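Local coordinates for putative isomerase YbhH (Escherichia coli, PDB 6OTV), which is of unconfirmed function but belongs to the PrpF family and is probably an isomerase, at residues R275-T280 with I308-P313. Sequence-based numbering, arbitrary orientation.
Sequences RALAIT and INIEHP. With PO4 (phosphate ion), chain I.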
# COMPACT_ATOMS: atom_id res chain seq x y z
N ARG A 275 -24.23 17.92 11.20
CA ARG A 275 -25.14 17.35 12.19
C ARG A 275 -24.49 16.21 12.97
O ARG A 275 -24.94 15.89 14.08
CB ARG A 275 -26.42 16.86 11.52
CG ARG A 275 -27.12 17.92 10.69
CD ARG A 275 -28.23 18.61 11.48
NE ARG A 275 -29.51 17.92 11.34
CZ ARG A 275 -29.97 17.00 12.19
NH1 ARG A 275 -29.25 16.66 13.25
NH2 ARG A 275 -31.15 16.43 11.98
N ALA A 276 -23.47 15.57 12.41
CA ALA A 276 -22.71 14.54 13.10
C ALA A 276 -21.23 14.83 12.99
O ALA A 276 -20.76 15.86 13.48
CB ALA A 276 -23.04 13.15 12.54
N LEU A 277 -20.48 13.95 12.32
CA LEU A 277 -19.05 14.13 12.16
C LEU A 277 -18.56 13.23 11.03
O LEU A 277 -18.93 12.05 10.96
CB LEU A 277 -18.30 13.80 13.46
CG LEU A 277 -16.77 13.76 13.35
CD1 LEU A 277 -16.21 15.13 13.00
CD2 LEU A 277 -16.16 13.23 14.63
N ALA A 278 -17.73 13.78 10.15
CA ALA A 278 -17.14 12.99 9.08
C ALA A 278 -16.05 12.08 9.62
O ALA A 278 -15.31 12.45 10.54
CB ALA A 278 -16.57 13.91 7.99
N ILE A 279 -15.96 10.88 9.05
CA ILE A 279 -14.94 9.92 9.47
C ILE A 279 -13.55 10.51 9.29
O ILE A 279 -12.69 10.38 10.17
CB ILE A 279 -15.10 8.60 8.70
CG1 ILE A 279 -16.47 7.98 8.96
CG2 ILE A 279 -13.98 7.63 9.06
CD1 ILE A 279 -16.72 7.66 10.42
N THR A 280 -13.31 11.18 8.16
CA THR A 280 -12.01 11.80 7.94
C THR A 280 -11.73 12.87 8.98
O THR A 280 -10.61 12.98 9.48
CB THR A 280 -11.94 12.39 6.53
OG1 THR A 280 -12.98 13.36 6.36
CG2 THR A 280 -12.09 11.30 5.48
N ILE A 308 -10.11 6.24 21.15
CA ILE A 308 -10.35 7.67 21.34
C ILE A 308 -11.78 7.95 20.91
O ILE A 308 -12.11 7.83 19.72
CB ILE A 308 -9.35 8.53 20.57
CG1 ILE A 308 -7.93 8.21 21.02
CG2 ILE A 308 -9.65 10.00 20.75
CD1 ILE A 308 -6.87 9.07 20.39
N ASN A 309 -12.63 8.32 21.86
CA ASN A 309 -14.04 8.55 21.61
C ASN A 309 -14.27 10.03 21.33
O ASN A 309 -13.97 10.88 22.17
CB ASN A 309 -14.86 8.07 22.81
CG ASN A 309 -16.35 8.23 22.61
OD1 ASN A 309 -16.93 9.25 22.98
ND2 ASN A 309 -16.98 7.21 22.03
N ILE A 310 -14.80 10.33 20.14
CA ILE A 310 -15.05 11.70 19.69
C ILE A 310 -16.55 11.96 19.75
O ILE A 310 -17.32 11.30 19.05
CB ILE A 310 -14.53 11.95 18.26
CG1 ILE A 310 -13.14 11.34 18.06
CG2 ILE A 310 -14.53 13.44 17.95
CD1 ILE A 310 -12.05 12.03 18.83
N GLU A 311 -16.95 12.95 20.54
CA GLU A 311 -18.35 13.32 20.66
C GLU A 311 -18.71 14.39 19.64
O GLU A 311 -17.90 15.28 19.34
CB GLU A 311 -18.66 13.79 22.08
CG GLU A 311 -18.42 12.71 23.13
CD GLU A 311 -18.72 13.16 24.55
OE1 GLU A 311 -19.01 14.36 24.77
OE2 GLU A 311 -18.67 12.31 25.46
N HIS A 312 -19.92 14.30 19.11
CA HIS A 312 -20.41 15.22 18.08
C HIS A 312 -21.89 15.43 18.33
O HIS A 312 -22.49 14.77 19.19
CB HIS A 312 -20.12 14.66 16.68
CG HIS A 312 -20.73 13.32 16.41
ND1 HIS A 312 -22.06 13.16 16.09
CD2 HIS A 312 -20.19 12.08 16.41
CE1 HIS A 312 -22.32 11.88 15.91
NE2 HIS A 312 -21.20 11.20 16.09
N PRO A 313 -22.53 16.37 17.60
CA PRO A 313 -23.92 16.72 17.92
C PRO A 313 -24.90 15.55 18.04
O PRO A 313 -25.87 15.66 18.80
CB PRO A 313 -24.31 17.64 16.76
CG PRO A 313 -23.05 18.32 16.41
CD PRO A 313 -21.96 17.30 16.61
P PO4 I . -18.74 10.56 6.45
O1 PO4 I . -19.24 11.93 6.03
O2 PO4 I . -19.65 9.49 5.90
O3 PO4 I . -17.33 10.36 5.95
O4 PO4 I . -18.75 10.47 7.96
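Leu277 CB packs against His312 CB, 3.8 Å away, where the loop leading into helix 279-290 passes the end of strand 306-312, in one half of the diaminopimelate-epimerase-like fold to which PrpF proteins belong. The His312 CG lies between its backbone N and carbonyl carbon (chi1 58°). Leu277 N sits over one face of the imidazole, 4.1 Å above the plane and offset toward the rim, while Ala276 CA comes obliquely to within 3.4 Å of His312 ND1. The small Ala276 lets its backbone come up to the ring, with CB 3.7 Å from His312 CE1. A hydrogen bond from the backbone N of Ser314 to His312 ND1 helps hold the ring's rotation and makes ND1 the acceptor.

Deeper in, Leu277 holds CG anti to its backbone N (chi1 172°), and its CD2 packs 3.7 Å from Ile310 CG2, the two branched side chains crossing obliquely. Ala282 and Ile285 of the helix also touch Leu277, so this apolar residue joins loop, helix and strand. At the outer end, Pro313 CB rests 3.3 Å from Arg275 O, a carbonyl that is hydrogen-bonded to Ser314 OG. Beyond Ala278, the N-cap, the helix start meets a phosphate ion, probably from the crystallisation liquor and also bound by Gly94 N and Asn95 ND2: Ile279 N donates to phosphate O4 at 3.0 Å.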